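Local coordinates for protein multicopper oxidase (Pseudomonas thermotolerans, PDB 6VOW) that probably oxidises phenolic and related substrates at a mononuclear copper and passes the electrons to a copper cluster that reduces dioxygen to water, as laccases do, at residues A[134-145]-A[436-446]; A[271-280]-A[294-305]. All coordinates share one frame; numbering follows the deposited sequence.

Interaction 1: residues A[134-145]-A[436-446]. With CU (copper (II) ion), chain D; C2O (Cu-O-Cu linkage), chain B.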
loop_
_atom_site.group_PDB
_atom_site.type_symbol
_atom_site.label_atom_id
_atom_site.label_comp_id
_atom_site.label_asym_id
_atom_site.label_seq_id
_atom_site.Cartn_x
_atom_site.Cartn_y
_atom_site.Cartn_z
ATOM N N TRP A 134 2.956 -1.754 -4.070
ATOM C CA TRP A 134 3.451 -2.944 -3.311
ATOM C C TRP A 134 2.668 -4.147 -3.713
ATOM O O TRP A 134 1.674 -4.064 -4.468
ATOM C CB TRP A 134 3.396 -2.738 -1.761
ATOM C CG TRP A 134 2.082 -2.461 -1.155
ATOM C CD1 TRP A 134 1.227 -1.473 -1.454
ATOM C CD2 TRP A 134 1.484 -3.226 -0.129
ATOM N NE1 TRP A 134 0.134 -1.573 -0.665
ATOM C CE2 TRP A 134 0.298 -2.629 0.188
ATOM C CE3 TRP A 134 1.892 -4.331 0.590
ATOM C CZ2 TRP A 134 -0.547 -3.145 1.136
ATOM C CZ3 TRP A 134 1.094 -4.814 1.569
ATOM C CH2 TRP A 134 -0.102 -4.199 1.872
ATOM N N TYR A 135 3.068 -5.253 -3.155
ATOM C CA TYR A 135 2.472 -6.528 -3.483
ATOM C C TYR A 135 2.325 -7.390 -2.241
ATOM O O TYR A 135 3.175 -7.395 -1.331
ATOM C CB TYR A 135 3.357 -7.213 -4.550
ATOM C CG TYR A 135 4.751 -7.588 -4.103
ATOM C CD1 TYR A 135 4.998 -8.857 -3.648
ATOM C CD2 TYR A 135 5.822 -6.712 -4.209
ATOM C CE1 TYR A 135 6.247 -9.266 -3.239
ATOM C CE2 TYR A 135 7.106 -7.130 -3.824
ATOM C CZ TYR A 135 7.277 -8.433 -3.332
ATOM O OH TYR A 135 8.458 -8.928 -2.894
ATOM N N HIS A 136 1.295 -8.195 -2.276
ATOM C CA HIS A 136 0.989 -9.036 -1.144
ATOM C C HIS A 136 -0.073 -10.013 -1.561
ATOM O O HIS A 136 -0.631 -9.864 -2.603
ATOM C CB HIS A 136 0.460 -8.171 0.017
ATOM C CG HIS A 136 -0.759 -7.398 -0.332
ATOM N ND1 HIS A 136 -2.019 -7.950 -0.387
ATOM C CD2 HIS A 136 -0.898 -6.099 -0.665
ATOM C CE1 HIS A 136 -2.894 -7.012 -0.730
ATOM N NE2 HIS A 136 -2.233 -5.869 -0.883
ATOM N N PRO A 137 -0.324 -11.033 -0.745
ATOM C CA PRO A 137 -1.352 -12.004 -1.115
ATOM C C PRO A 137 -2.660 -11.435 -0.987
ATOM O O PRO A 137 -2.819 -10.398 -0.347
ATOM C CB PRO A 137 -1.185 -13.128 -0.081
ATOM C CG PRO A 137 0.236 -13.011 0.298
ATOM C CD PRO A 137 0.540 -11.566 0.308
ATOM N N HIS A 138 -3.604 -12.110 -1.619
ATOM C CA HIS A 138 -4.999 -11.822 -1.415
ATOM C C HIS A 138 -5.785 -13.078 -1.024
ATOM O O HIS A 138 -6.916 -13.233 -1.395
ATOM C CB HIS A 138 -5.549 -11.218 -2.660
ATOM C CG HIS A 138 -6.408 -10.074 -2.374
ATOM N ND1 HIS A 138 -7.695 -10.240 -1.928
ATOM C CD2 HIS A 138 -6.138 -8.758 -2.322
ATOM C CE1 HIS A 138 -8.222 -9.058 -1.688
ATOM N NE2 HIS A 138 -7.305 -8.152 -1.942
ATOM N N GLU A 139 -5.130 -13.938 -0.259
ATOM C CA GLU A 139 -5.623 -15.224 0.144
ATOM C C GLU A 139 -5.085 -15.372 1.537
ATOM O O GLU A 139 -3.905 -15.130 1.724
ATOM C CB GLU A 139 -5.073 -16.355 -0.752
ATOM C CG GLU A 139 -5.496 -17.782 -0.328
ATOM C CD GLU A 139 -6.625 -18.442 -1.145
ATOM O OE1 GLU A 139 -6.619 -19.698 -1.294
ATOM O OE2 GLU A 139 -7.538 -17.740 -1.610
ATOM N N SER A 140 -5.911 -15.769 2.506
ATOM C CA SER A 140 -5.444 -15.960 3.897
ATOM C C SER A 140 -4.678 -14.724 4.356
ATOM O O SER A 140 -3.599 -14.808 4.892
ATOM C CB SER A 140 -4.519 -17.212 4.006
ATOM O OG SER A 140 -5.099 -18.377 3.432
ATOM N N SER A 141 -5.277 -13.577 4.145
ATOM C CA SER A 141 -4.564 -12.353 4.054
ATOM C C SER A 141 -3.968 -11.955 5.373
ATOM O O SER A 141 -2.767 -11.756 5.460
ATOM C CB SER A 141 -5.463 -11.257 3.452
ATOM O OG SER A 141 -6.025 -11.620 2.166
ATOM N N ALA A 142 -4.762 -11.934 6.437
ATOM C CA ALA A 142 -4.307 -11.523 7.795
ATOM C C ALA A 142 -3.109 -12.321 8.226
ATOM O O ALA A 142 -2.055 -11.787 8.672
ATOM C CB ALA A 142 -5.458 -11.703 8.796
ATOM N N SER A 143 -3.275 -13.624 8.068
ATOM C CA SER A 143 -2.213 -14.560 8.376
ATOM C C SER A 143 -0.950 -14.414 7.453
ATOM O O SER A 143 0.221 -14.325 7.916
ATOM C CB SER A 143 -2.806 -15.988 8.295
ATOM O OG SER A 143 -1.765 -16.884 8.601
ATOM N N GLN A 144 -1.181 -14.427 6.169
ATOM C CA GLN A 144 -0.049 -14.435 5.187
ATOM C C GLN A 144 0.648 -13.072 5.137
ATOM O O GLN A 144 1.855 -13.016 5.174
ATOM C CB GLN A 144 -0.505 -14.911 3.828
ATOM C CG GLN A 144 -0.922 -16.380 3.720
ATOM C CD GLN A 144 -1.150 -16.911 2.299
ATOM O OE1 GLN A 144 -1.455 -18.075 2.135
ATOM N NE2 GLN A 144 -1.024 -16.098 1.303
ATOM N N LEU A 145 -0.099 -11.983 5.103
ATOM C CA LEU A 145 0.504 -10.653 5.254
ATOM C C LEU A 145 1.112 -10.511 6.615
ATOM O O LEU A 145 2.221 -10.027 6.730
ATOM C CB LEU A 145 -0.492 -9.502 5.069
ATOM C CG LEU A 145 -0.875 -9.122 3.625
ATOM C CD1 LEU A 145 -1.992 -9.971 3.098
ATOM C CD2 LEU A 145 -1.359 -7.699 3.510
ATOM N N MET A 436 -12.216 -5.820 -6.289
ATOM C CA MET A 436 -12.378 -5.686 -4.844
ATOM C C MET A 436 -12.228 -4.246 -4.372
ATOM O O MET A 436 -11.377 -3.460 -4.834
ATOM C CB MET A 436 -11.380 -6.551 -4.049
ATOM C CG MET A 436 -11.371 -8.043 -4.377
ATOM S SD MET A 436 -13.026 -8.818 -4.294
ATOM C CE MET A 436 -13.753 -8.407 -5.896
ATOM N N PHE A 437 -13.042 -3.977 -3.376
ATOM C CA PHE A 437 -13.203 -2.682 -2.792
ATOM C C PHE A 437 -13.338 -2.901 -1.311
ATOM O O PHE A 437 -14.285 -3.492 -0.867
ATOM C CB PHE A 437 -14.436 -2.085 -3.341
ATOM C CG PHE A 437 -14.724 -0.728 -2.856
ATOM C CD1 PHE A 437 -13.758 0.237 -2.810
ATOM C CD2 PHE A 437 -16.037 -0.386 -2.541
ATOM C CE1 PHE A 437 -14.064 1.522 -2.395
ATOM C CE2 PHE A 437 -16.365 0.904 -2.154
ATOM C CZ PHE A 437 -15.365 1.862 -2.085
ATOM N N HIS A 438 -12.313 -2.521 -0.590
ATOM C CA HIS A 438 -12.233 -2.952 0.769
ATOM C C HIS A 438 -11.350 -2.073 1.683
ATOM O O HIS A 438 -10.473 -1.270 1.249
ATOM C CB HIS A 438 -11.843 -4.434 0.807
ATOM C CG HIS A 438 -10.408 -4.654 0.491
ATOM N ND1 HIS A 438 -9.422 -4.444 1.415
ATOM C CD2 HIS A 438 -9.780 -4.926 -0.671
ATOM C CE1 HIS A 438 -8.246 -4.645 0.865
ATOM N NE2 HIS A 438 -8.442 -4.939 -0.395
ATOM N N CYS A 439 -11.600 -2.216 2.993
ATOM C CA CYS A 439 -10.772 -1.555 3.957
ATOM C C CYS A 439 -9.493 -2.358 3.943
ATOM O O CYS A 439 -9.519 -3.615 3.865
ATOM C CB CYS A 439 -11.363 -1.566 5.359
ATOM S SG CYS A 439 -10.107 -1.069 6.566
ATOM N N HIS A 440 -8.369 -1.658 3.994
ATOM C CA HIS A 440 -7.050 -2.345 3.949
ATOM C C HIS A 440 -6.422 -2.671 5.349
ATOM O O HIS A 440 -5.206 -3.006 5.489
ATOM C CB HIS A 440 -6.126 -1.585 3.007
ATOM C CG HIS A 440 -5.235 -2.507 2.212
ATOM N ND1 HIS A 440 -4.209 -3.214 2.805
ATOM C CD2 HIS A 440 -5.283 -2.916 0.916
ATOM C CE1 HIS A 440 -3.654 -4.002 1.898
ATOM N NE2 HIS A 440 -4.271 -3.820 0.738
ATOM N N VAL A 441 -7.272 -2.580 6.387
ATOM C CA VAL A 441 -6.947 -3.078 7.724
ATOM C C VAL A 441 -7.428 -4.470 7.512
ATOM O O VAL A 441 -8.646 -4.694 7.221
ATOM C CB VAL A 441 -7.714 -2.356 8.849
ATOM C CG1 VAL A 441 -7.587 -3.107 10.155
ATOM C CG2 VAL A 441 -7.138 -0.942 9.070
ATOM N N ILE A 442 -6.463 -5.391 7.530
ATOM C CA ILE A 442 -6.701 -6.734 6.983
ATOM C C ILE A 442 -7.775 -7.487 7.760
ATOM O O ILE A 442 -8.594 -8.176 7.184
ATOM C CB ILE A 442 -5.408 -7.588 6.899
ATOM C CG1 ILE A 442 -4.274 -6.873 6.118
ATOM C CG2 ILE A 442 -5.738 -8.959 6.313
ATOM C CD1 ILE A 442 -4.624 -6.545 4.652
ATOM N N ASP A 443 -7.775 -7.327 9.059
ATOM C CA ASP A 443 -8.926 -7.687 9.940
ATOM C C ASP A 443 -10.289 -7.221 9.555
ATOM O O ASP A 443 -11.221 -7.981 9.621
ATOM C CB ASP A 443 -8.688 -7.059 11.304
ATOM C CG ASP A 443 -8.032 -7.962 12.203
ATOM O OD1 ASP A 443 -7.458 -8.959 11.741
ATOM O OD2 ASP A 443 -8.121 -7.700 13.400
ATOM N N HIS A 444 -10.441 -5.969 9.206
ATOM C CA HIS A 444 -11.750 -5.495 8.804
ATOM C C HIS A 444 -12.153 -6.072 7.499
ATOM O O HIS A 444 -13.338 -6.314 7.332
ATOM C CB HIS A 444 -11.791 -4.002 8.646
ATOM C CG HIS A 444 -11.634 -3.284 9.922
ATOM N ND1 HIS A 444 -11.570 -1.923 9.971
ATOM C CD2 HIS A 444 -11.487 -3.726 11.197
ATOM C CE1 HIS A 444 -11.439 -1.537 11.227
ATOM N NE2 HIS A 444 -11.369 -2.612 11.989
ATOM N N MET A 445 -11.188 -6.247 6.572
ATOM C CA MET A 445 -11.472 -6.797 5.266
ATOM C C MET A 445 -11.923 -8.221 5.487
ATOM O O MET A 445 -12.905 -8.642 4.900
ATOM C CB MET A 445 -10.226 -6.797 4.375
ATOM C CG MET A 445 -10.329 -7.613 3.077
ATOM S SD MET A 445 -8.687 -7.752 2.310
ATOM C CE MET A 445 -8.189 -9.183 3.231
ATOM N N GLU A 446 -11.212 -8.955 6.345
ATOM C CA GLU A 446 -11.580 -10.359 6.600
ATOM C C GLU A 446 -12.824 -10.540 7.427
ATOM O O GLU A 446 -13.398 -11.666 7.387
ATOM C CB GLU A 446 -10.461 -11.163 7.233
ATOM C CG GLU A 446 -9.330 -11.542 6.239
ATOM C CD GLU A 446 -8.204 -12.348 6.912
ATOM O OE1 GLU A 446 -7.147 -12.499 6.255
ATOM O OE2 GLU A 446 -8.326 -12.828 8.089
HETATM CU CU CU D . -11.379 -0.668 8.336
HETATM CU CU2 C2O B . -3.201 -4.114 -0.997
HETATM CU CU3 C2O B . -7.288 -5.950 -2.030
HETATM O O1 C2O B . -5.320 -4.901 -1.461
HETATM O O HOH W 1 -6.210 -14.898 7.372
#
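His136 and His440 meet on one copper of the Cu-O-Cu unit, and His138 and His438 meet on the other. CU2 is bound by His136 NE2 at 2.0 Å and by His440 NE2 at 2.1 Å. His138 NE2 and His438 NE2 each bind CU3. His96 is the third histidine on CU2 and His393 the third on CU3. The ring planes of His136 and His440 stand at 81°. CG of His136 lies between the backbone N and the carbonyl carbon (chi1 59°), which swings the ring toward CU2. His136 ND1 donates to Pro137 O at 2.6 Å, which fixes the ring's rotation. His438 ND1 donates to Cys439 O from above the carbonyl plane. Trp134 CZ2 lies 3.3 Å from His440 CE1. Cys439 SG and His444 ND1 bind the separate copper with His388, the type 1 arrangement of multicopper oxidases.

Between the two helices the contact is largely apolar. Ile442 turns CG2 onto Ala142, while Ile442 CD1 meets Leu145 CD2 at 3.6 Å. The Met445 methyl CE packs on Ser141 CB.

The polar link is a nearly straight bond from Ala142 N to Glu446 OE1 (174°), modelled at a doubtfully short 2.5 Å. A water donates to the same oxygen and accepts from Ser143 N. With an alanine at Glu446, the Ala142 N-H and the water are each likely to lose a partner.

Helices 141-146 and 442-446 run roughly antiparallel here. Strands 131-136 and 433-439 lead to them from separate sheets, with strand 450-455 beside the latter.

Interaction 2: residues A[271-280]-A[294-305]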
loop_
_atom_site.group_PDB
_atom_site.type_symbol
_atom_site.label_atom_id
_atom_site.label_comp_id
_atom_site.label_asym_id
_atom_site.label_seq_id
_atom_site.Cartn_x
_atom_site.Cartn_y
_atom_site.Cartn_z
ATOM N N ALA A 271 10.444 13.757 -0.191
ATOM C CA ALA A 271 11.795 14.313 -0.464
ATOM C C ALA A 271 12.288 15.102 0.690
ATOM O O ALA A 271 11.586 16.050 1.149
ATOM C CB ALA A 271 11.797 15.199 -1.646
ATOM N N VAL A 272 13.508 14.770 1.125
ATOM C CA VAL A 272 14.058 15.315 2.340
ATOM C C VAL A 272 15.388 16.027 1.995
ATOM O O VAL A 272 16.263 15.442 1.348
ATOM C CB VAL A 272 14.336 14.175 3.346
ATOM C CG1 VAL A 272 15.087 14.661 4.584
ATOM C CG2 VAL A 272 13.011 13.600 3.814
ATOM N N ARG A 273 15.541 17.260 2.444
ATOM C CA ARG A 273 16.863 17.871 2.426
ATOM C C ARG A 273 17.591 17.344 3.594
ATOM O O ARG A 273 17.203 17.572 4.750
ATOM C CB ARG A 273 16.826 19.357 2.521
ATOM C CG ARG A 273 18.274 20.003 2.602
ATOM C CD ARG A 273 18.972 19.863 1.299
ATOM N NE ARG A 273 18.252 20.627 0.295
ATOM C CZ ARG A 273 18.680 20.866 -0.947
ATOM N NH1 ARG A 273 19.879 20.425 -1.435
ATOM N NH2 ARG A 273 17.876 21.566 -1.727
ATOM N N VAL A 274 18.660 16.622 3.289
ATOM C CA VAL A 274 19.473 16.025 4.296
ATOM C C VAL A 274 20.328 17.152 4.866
ATOM O O VAL A 274 21.011 17.875 4.126
ATOM C CB VAL A 274 20.349 14.918 3.711
ATOM C CG1 VAL A 274 21.229 14.310 4.771
ATOM C CG2 VAL A 274 19.513 13.828 3.079
ATOM N N PRO A 275 20.315 17.297 6.203
ATOM C CA PRO A 275 21.029 18.375 6.785
ATOM C C PRO A 275 22.501 18.099 6.705
ATOM O O PRO A 275 22.918 17.085 6.203
ATOM C CB PRO A 275 20.525 18.401 8.235
ATOM C CG PRO A 275 19.885 17.089 8.480
ATOM C CD PRO A 275 19.909 16.314 7.214
ATOM N N GLU A 276 23.264 19.078 7.140
ATOM C CA GLU A 276 24.704 18.998 7.172
ATOM C C GLU A 276 25.148 17.760 7.896
ATOM O O GLU A 276 24.415 17.251 8.723
ATOM C CB GLU A 276 25.281 20.259 7.816
ATOM C CG GLU A 276 24.712 20.706 9.167
ATOM C CD GLU A 276 25.503 21.872 9.751
ATOM O OE1 GLU A 276 24.924 22.985 9.939
ATOM O OE2 GLU A 276 26.716 21.675 10.008
ATOM N N ALA A 277 26.332 17.266 7.537
ATOM C CA ALA A 277 26.904 15.998 8.024
ATOM C C ALA A 277 26.941 15.802 9.537
ATOM O O ALA A 277 26.974 16.781 10.307
ATOM C CB ALA A 277 28.319 15.850 7.495
ATOM N N GLY A 278 26.952 14.533 9.955
ATOM C CA GLY A 278 26.800 14.176 11.351
ATOM C C GLY A 278 25.453 14.487 11.998
ATOM O O GLY A 278 25.230 14.008 13.095
ATOM N N ARG A 279 24.557 15.261 11.387
ATOM C CA ARG A 279 23.174 15.435 11.928
ATOM C C ARG A 279 22.403 14.145 11.768
ATOM O O ARG A 279 22.702 13.294 10.916
ATOM C CB ARG A 279 22.384 16.556 11.225
ATOM C CG ARG A 279 22.957 17.956 11.377
ATOM C CD ARG A 279 22.840 18.537 12.762
ATOM N NE ARG A 279 23.163 19.981 12.741
ATOM C CZ ARG A 279 22.290 21.007 12.675
ATOM N NH1 ARG A 279 20.952 20.856 12.626
ATOM N NH2 ARG A 279 22.772 22.243 12.663
ATOM N N GLU A 280 21.403 14.005 12.621
ATOM C CA GLU A 280 20.681 12.757 12.762
ATOM C C GLU A 280 19.293 13.254 13.000
ATOM O O GLU A 280 19.067 14.136 13.846
ATOM C CB GLU A 280 21.254 12.006 13.938
ATOM C CG GLU A 280 20.523 10.776 14.327
ATOM C CD GLU A 280 20.592 10.440 15.831
ATOM O OE1 GLU A 280 19.506 10.336 16.525
ATOM O OE2 GLU A 280 21.740 10.258 16.318
ATOM N N LYS A 294 20.713 9.553 9.467
ATOM C CA LYS A 294 21.987 10.152 9.798
ATOM C C LYS A 294 22.503 10.730 8.541
ATOM O O LYS A 294 22.714 10.008 7.576
ATOM C CB LYS A 294 22.996 9.108 10.331
ATOM C CG LYS A 294 24.335 9.692 10.778
ATOM C CD LYS A 294 25.118 8.762 11.735
ATOM C CE LYS A 294 26.100 7.815 11.009
ATOM N NZ LYS A 294 26.229 6.465 11.649
ATOM N N SER A 295 22.700 12.041 8.561
ATOM C CA SER A 295 23.330 12.749 7.479
ATOM C C SER A 295 24.792 12.391 7.447
ATOM O O SER A 295 25.513 12.698 8.384
ATOM C CB SER A 295 23.241 14.239 7.748
ATOM O OG SER A 295 23.844 14.937 6.684
ATOM N N VAL A 296 25.236 11.777 6.362
ATOM C CA VAL A 296 26.643 11.380 6.191
ATOM C C VAL A 296 27.347 12.380 5.244
ATOM O O VAL A 296 26.690 13.014 4.415
ATOM C CB VAL A 296 26.689 9.939 5.670
ATOM C CG1 VAL A 296 28.094 9.333 5.720
ATOM C CG2 VAL A 296 25.756 9.098 6.525
ATOM N N ALA A 297 28.670 12.528 5.365
ATOM C CA ALA A 297 29.422 13.501 4.533
ATOM C C ALA A 297 29.452 13.063 3.085
ATOM O O ALA A 297 29.890 11.969 2.774
ATOM C CB ALA A 297 30.834 13.726 5.050
ATOM N N SER A 298 28.943 13.925 2.217
ATOM C CA SER A 298 29.105 13.799 0.760
ATOM C C SER A 298 30.012 14.927 0.256
ATOM O O SER A 298 30.058 16.038 0.824
ATOM C CB SER A 298 27.738 13.902 0.076
ATOM O OG SER A 298 27.802 13.669 -1.321
ATOM N N VAL A 299 30.745 14.640 -0.815
ATOM C CA VAL A 299 31.440 15.698 -1.552
ATOM C C VAL A 299 30.554 16.203 -2.716
ATOM O O VAL A 299 30.955 17.140 -3.401
ATOM C CB VAL A 299 32.847 15.229 -2.024
ATOM C CG1 VAL A 299 32.782 14.456 -3.358
ATOM C CG2 VAL A 299 33.817 16.413 -2.086
ATOM N N GLU A 300 29.358 15.610 -2.908
ATOM C CA GLU A 300 28.438 16.040 -3.968
ATOM C C GLU A 300 27.889 17.432 -3.708
ATOM O O GLU A 300 27.543 17.781 -2.585
ATOM C CB GLU A 300 27.236 15.090 -4.055
ATOM N N ALA A 301 27.770 18.235 -4.746
ATOM C CA ALA A 301 27.089 19.524 -4.597
ATOM C C ALA A 301 25.667 19.297 -4.061
ATOM O O ALA A 301 25.024 18.312 -4.425
ATOM C CB ALA A 301 27.043 20.267 -5.924
ATOM N N PRO A 302 25.190 20.187 -3.178
ATOM C CA PRO A 302 23.767 20.264 -2.875
ATOM C C PRO A 302 22.875 20.549 -4.118
ATOM O O PRO A 302 23.065 21.535 -4.804
ATOM C CB PRO A 302 23.683 21.451 -1.896
ATOM C CG PRO A 302 25.051 21.657 -1.342
ATOM C CD PRO A 302 26.013 21.095 -2.338
ATOM N N GLY A 303 21.899 19.697 -4.396
ATOM C CA GLY A 303 21.147 19.829 -5.620
ATOM C C GLY A 303 19.858 20.487 -5.270
ATOM O O GLY A 303 19.483 20.530 -4.079
ATOM N N ASP A 304 19.126 20.957 -6.277
ATOM C CA ASP A 304 17.894 21.692 -5.978
ATOM C C ASP A 304 16.774 20.665 -5.813
ATOM O O ASP A 304 16.899 19.465 -6.157
ATOM C CB ASP A 304 17.555 22.744 -7.074
ATOM C CG ASP A 304 17.277 24.184 -6.499
ATOM O OD1 ASP A 304 16.515 24.377 -5.501
ATOM O OD2 ASP A 304 17.837 25.134 -7.081
ATOM N N TRP A 305 15.678 21.153 -5.253
ATOM C CA TRP A 305 14.409 20.424 -5.197
ATOM C C TRP A 305 14.087 19.979 -6.607
ATOM O O TRP A 305 14.229 20.784 -7.494
ATOM C CB TRP A 305 13.281 21.341 -4.632
ATOM C CG TRP A 305 13.496 21.610 -3.198
ATOM C CD1 TRP A 305 14.003 22.716 -2.685
ATOM C CD2 TRP A 305 13.297 20.683 -2.118
ATOM N NE1 TRP A 305 14.128 22.577 -1.345
ATOM C CE2 TRP A 305 13.692 21.328 -0.964
ATOM C CE3 TRP A 305 12.814 19.363 -2.036
ATOM C CZ2 TRP A 305 13.618 20.715 0.319
ATOM C CZ3 TRP A 305 12.740 18.724 -0.769
ATOM C CH2 TRP A 305 13.136 19.413 0.401
#
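Ser295 is buried and held by the chain around Pro275 through both its side chain and its backbone. Its OG lies anti to the backbone N (chi1 -179°), and this carries the hydroxyl to Pro275 O. Ser295 OG donates to Pro275 O, but the modelled 2.4 Å is shorter than normal and its exact value doubtful. Val274 CG1 lies 3.3 Å from Ser295 OG. Ser295 N donates to Arg279 O at 2.7 Å, and Ser295 O takes a weak bond from Gly278 N. These bonds clasp the type II turn from Glu276 to Arg279 against the end of the strand.

A second close patch surrounds Arg273. Its chain is bent at chi2 (70°) and chi3, which brings the guanidinium round to Gly303 O. Arg273 NH1 donates to Gly303 O at 2.7 Å, in the carbonyl plane, and NH2 adds a weak bond to the same oxygen. NH1 also bonds Gly216 O. NH2 lies over one face of the Trp305 indole, with the two planes 86° apart. The cation-pi attraction is weak at most. The far edge of the indole reaches the strand, where Trp305 CZ3 is 3.8 Å from Ala271 CB.

The solvent side is looser. Glu280 and Lys294 form an antiparallel non-hydrogen-bonded pair. Ala277 CB touches Ala297 CB at 4.1 Å, and both residues are exposed. Between Ala297 and Pro302 the loop bows away from 271-280, with an ST turn at Ser298.

Strand 267-273 lies between strands 218-225 and 240-246 in one sheet. Strand 288-296 belongs to another, beside 210-214 and 280-285. Trp305 packs on Glu240 and Tyr244 of strand 240-246.

Overall arrangement
The two interactions lie on opposite sides of the chain's centre, their own centres 38 Å apart and their nearest atoms about 18 Å apart. They share no strand, helix or sheet. Along the chain, both segments of interaction 2 fall between 134-145 and 436-446. Interaction 1 joins the first and last cupredoxin-like parts of the fold, whose histidines share the buried Cu-O-Cu unit. Interaction 2 stays within the part between them and ties two of its sheets together near the surface. The Cu-O-Cu site is thus built from residues far apart in sequence, while 271-280 and 294-305 make a local structural contact far from the metals.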